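Local structure of L-amino acid deaminase (Proteus vulgaris, 5I39) at residues M247-V252 with V361-L367. The protein is a membrane-bound FAD protein that probably acts as an oxidoreductase, deaminating L-amino acids oxidatively to the corresponding 2-oxo acids. Coordinates in Å, arbitrary orientation, origin at the centre of the assembly. Numbering follows the deposited sequence.
Sequences MQNLNV and VKEYPGL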
HETATM    1  N   MSE A 247       2.749 -16.000  12.970  1.00 11.14           N
HETATM    2  CA  MSE A 247       1.563 -16.652  13.533  1.00 11.39           C
HETATM    3  C   MSE A 247       1.705 -18.155  13.625  1.00 11.86           C
HETATM    4  O   MSE A 247       1.181 -18.758  14.570  1.00 12.08           O
HETATM    5  CB  MSE A 247       0.312 -16.272  12.748  1.00 11.47           C
HETATM    6  CG  MSE A 247      -0.050 -14.783  12.838  1.00 12.16           C
HETATM    7 SE   MSE A 247      -0.168 -14.055  14.665  1.00 13.76          SE
HETATM    8  CE  MSE A 247      -1.412 -15.362  15.450  1.00 14.29           C
ATOM      9  N   GLN A 248       2.410 -18.782  12.680  1.00 12.26           N
ATOM     10  CA  GLN A 248       2.661 -20.231  12.733  0.50 12.78           C
ATOM     11  C   GLN A 248       3.385 -20.637  14.017  1.00 12.81           C
ATOM     12  O   GLN A 248       3.116 -21.699  14.585  1.00 13.49           O
ATOM     13  CB  GLN A 248       3.448 -20.711  11.505  0.50 13.55           C
ATOM     14  CG  GLN A 248       2.560 -21.229  10.389  0.50 14.94           C
ATOM     15  CD  GLN A 248       3.293 -21.406   9.077  0.50 15.53           C
ATOM     16  OE1 GLN A 248       4.324 -20.784   8.841  0.50 16.10           O
ATOM     17  NE2 GLN A 248       2.752 -22.253   8.208  0.50 17.54           N
ATOM     18  N   ASN A 249       4.303 -19.790  14.482  1.00 12.36           N
ATOM     19  CA  ASN A 249       5.002 -20.048  15.751  1.00 12.99           C
ATOM     20  C   ASN A 249       4.096 -19.946  16.985  1.00 13.23           C
ATOM     21  O   ASN A 249       4.449 -20.438  18.049  1.00 14.56           O
ATOM     22  CB  ASN A 249       6.216 -19.129  15.905  1.00 13.70           C
ATOM     23  CG  ASN A 249       7.313 -19.436  14.901  1.00 14.09           C
ATOM     24  OD1 ASN A 249       7.494 -20.581  14.494  1.00 15.88           O
ATOM     25  ND2 ASN A 249       8.056 -18.418  14.507  1.00 14.33           N
ATOM     26  N   LEU A 250       2.944 -19.293  16.826  1.00 13.12           N
ATOM     27  CA  LEU A 250       1.864 -19.280  17.817  1.00 13.02           C
ATOM     28  C   LEU A 250       0.756 -20.316  17.525  1.00 13.53           C
ATOM     29  O   LEU A 250      -0.312 -20.276  18.139  1.00 14.71           O
ATOM     30  CB  LEU A 250       1.273 -17.868  17.881  1.00 13.14           C
ATOM     31  CG  LEU A 250       2.234 -16.747  18.287  1.00 13.76           C
ATOM     32  CD1 LEU A 250       1.558 -15.401  18.115  1.00 13.85           C
ATOM     33  CD2 LEU A 250       2.720 -16.903  19.719  1.00 15.35           C
ATOM     34  N   ASN A 251       1.029 -21.250  16.614  1.00 13.95           N
ATOM     35  CA  ASN A 251       0.090 -22.309  16.207  1.00 15.61           C
ATOM     36  C   ASN A 251      -1.228 -21.792  15.614  1.00 15.31           C
ATOM     37  O   ASN A 251      -2.299 -22.348  15.866  1.00 16.40           O
ATOM     38  CB  ASN A 251      -0.162 -23.287  17.368  1.00 17.62           C
ATOM     39  CG  ASN A 251       1.125 -23.889  17.912  1.00 20.89           C
ATOM     40  OD1 ASN A 251       2.008 -24.276  17.147  1.00 23.71           O
ATOM     41  ND2 ASN A 251       1.236 -23.978  19.234  1.00 25.06           N
ATOM     42  N   VAL A 252      -1.129 -20.727  14.819  1.00 14.52           N
ATOM     43  CA  VAL A 252      -2.268 -20.164  14.095  1.00 14.40           C
ATOM     44  C   VAL A 252      -1.902 -20.090  12.618  1.00 14.13           C
ATOM     45  O   VAL A 252      -0.880 -19.498  12.261  1.00 14.10           O
ATOM     46  CB  VAL A 252      -2.633 -18.757  14.618  1.00 14.64           C
ATOM     47  CG1 VAL A 252      -3.757 -18.121  13.799  1.00 15.50           C
ATOM     48  CG2 VAL A 252      -3.024 -18.820  16.087  1.00 15.76           C
ATOM     49  N   VAL A 361      -7.890 -12.656  16.457  1.00 15.22           N
ATOM     50  CA  VAL A 361      -7.350 -14.007  16.509  1.00 15.69           C
ATOM     51  C   VAL A 361      -7.942 -14.629  17.767  1.00 16.54           C
ATOM     52  O   VAL A 361      -7.559 -14.268  18.880  1.00 16.48           O
ATOM     53  CB  VAL A 361      -5.806 -13.997  16.544  1.00 15.40           C
ATOM     54  CG1 VAL A 361      -5.244 -15.411  16.640  1.00 15.75           C
ATOM     55  CG2 VAL A 361      -5.256 -13.304  15.304  1.00 16.11           C
ATOM     56  N   LYS A 362      -8.882 -15.553  17.589  1.00 18.79           N
ATOM     57  CA  LYS A 362      -9.604 -16.154  18.723  1.00 20.26           C
ATOM     58  C   LYS A 362      -8.677 -16.868  19.718  1.00 19.22           C
ATOM     59  O   LYS A 362      -8.949 -16.889  20.914  1.00 19.76           O
ATOM     60  CB  LYS A 362     -10.733 -17.085  18.245  1.00 23.07           C
ATOM     61  CG  LYS A 362     -10.302 -18.345  17.502  1.00 25.37           C
ATOM     62  CD  LYS A 362     -11.491 -19.190  17.049  1.00 28.08           C
ATOM     63  CE  LYS A 362     -12.347 -18.496  15.998  1.00 29.91           C
ATOM     64  NZ  LYS A 362     -13.335 -19.411  15.362  1.00 32.18           N
ATOM     65  N   GLU A 363      -7.567 -17.406  19.219  1.00 18.86           N
ATOM     66  CA  GLU A 363      -6.575 -18.091  20.048  1.00 18.53           C
ATOM     67  C   GLU A 363      -5.828 -17.145  21.003  1.00 16.85           C
ATOM     68  O   GLU A 363      -5.313 -17.582  22.034  1.00 18.01           O
ATOM     69  CB  GLU A 363      -5.564 -18.830  19.158  1.00 20.09           C
ATOM     70  CG  GLU A 363      -6.154 -19.965  18.316  1.00 21.56           C
ATOM     71  CD  GLU A 363      -6.749 -19.528  16.981  1.00 22.82           C
ATOM     72  OE1 GLU A 363      -6.914 -18.311  16.732  1.00 23.89           O
ATOM     73  OE2 GLU A 363      -7.072 -20.420  16.173  1.00 26.26           O
ATOM     74  N   TYR A 364      -5.766 -15.860  20.648  1.00 15.70           N
ATOM     75  CA  TYR A 364      -5.038 -14.848  21.418  1.00 15.13           C
ATOM     76  C   TYR A 364      -5.855 -13.567  21.576  1.00 14.92           C
ATOM     77  O   TYR A 364      -5.650 -12.606  20.834  1.00 15.01           O
ATOM     78  CB  TYR A 364      -3.697 -14.544  20.741  1.00 15.44           C
ATOM     79  CG  TYR A 364      -2.794 -15.749  20.715  1.00 15.54           C
ATOM     80  CD1 TYR A 364      -1.971 -16.052  21.798  1.00 16.33           C
ATOM     81  CD2 TYR A 364      -2.800 -16.620  19.625  1.00 15.80           C
ATOM     82  CE1 TYR A 364      -1.158 -17.173  21.785  1.00 17.05           C
ATOM     83  CE2 TYR A 364      -1.995 -17.749  19.607  1.00 16.19           C
ATOM     84  CZ  TYR A 364      -1.176 -18.019  20.690  1.00 16.22           C
ATOM     85  OH  TYR A 364      -0.371 -19.134  20.684  1.00 17.65           O
ATOM     86  N   PRO A 365      -6.786 -13.542  22.550  1.00 14.98           N
ATOM     87  CA  PRO A 365      -7.463 -12.292  22.897  1.00 14.96           C
ATOM     88  C   PRO A 365      -6.452 -11.167  23.145  1.00 14.20           C
ATOM     89  O   PRO A 365      -5.432 -11.389  23.796  1.00 14.95           O
ATOM     90  CB  PRO A 365      -8.218 -12.650  24.181  1.00 16.16           C
ATOM     91  CG  PRO A 365      -8.481 -14.107  24.052  1.00 16.70           C
ATOM     92  CD  PRO A 365      -7.283 -14.675  23.352  1.00 15.56           C
ATOM     93  N   GLY A 366      -6.722  -9.992  22.580  1.00 13.36           N
ATOM     94  CA  GLY A 366      -5.793  -8.860  22.632  1.00 12.14           C
ATOM     95  C   GLY A 366      -4.808  -8.785  21.475  1.00 11.27           C
ATOM     96  O   GLY A 366      -4.002  -7.860  21.423  1.00 11.11           O
ATOM     97  N   LEU A 367      -4.864  -9.745  20.551  1.00 11.24           N
ATOM     98  CA  LEU A 367      -4.003  -9.750  19.370  1.00 11.08           C
ATOM     99  C   LEU A 367      -4.846  -9.591  18.114  1.00 10.71           C
ATOM    100  O   LEU A 367      -5.855 -10.271  17.942  1.00 11.46           O
ATOM    101  CB  LEU A 367      -3.177 -11.037  19.290  1.00 12.44           C
ATOM    102  CG  LEU A 367      -2.109 -11.060  18.178  1.00 13.30           C
ATOM    103  CD1 LEU A 367      -0.855 -11.791  18.640  1.00 14.30           C
ATOM    104  CD2 LEU A 367      -2.628 -11.672  16.888  1.00 13.79           C
TER
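At the buried centre, the selenomethionine at M247 lies against V361 and L367, at the two ends of 361-367: its CE sits 4.0 Å from V361 CG1 and its SE 4.1 Å from L367 CD2. V237 and I369, on neighbouring strands of the sheet, lie against the same side chain. The contact belongs to the Rossmann-type FAD-binding domain, where the end of helix 243-248 packs on the connection between antiparallel strands 357-360 and 367-371 at the sheet margin. A Schellman motif stops the helix: V252 N hydrogen-bonds back to M247 O and N251 N to Q248 O, and N251, at positive phi, is the C-prime residue. The chain thus reverses and sends V252 toward the loop, with CG2 4.1 Å from V361 CG1 and 3.8 Å from Y364 CE2. The loop makes two successive beta turns, type I over V361-Y364 and type II over Y364-L367; they share Y364, and G366 takes the positive phi of the second. Farther out, E363 flanks V252, while its OE1 hydrogen-bonds to Y406 OH near the C-terminus. L250 CB packs 3.7 Å from Y364 CE2, and at the polar edge Y364 OH donates a 2.8 Å hydrogen bond to L250 O, which lies near the plane of the tyrosine ring.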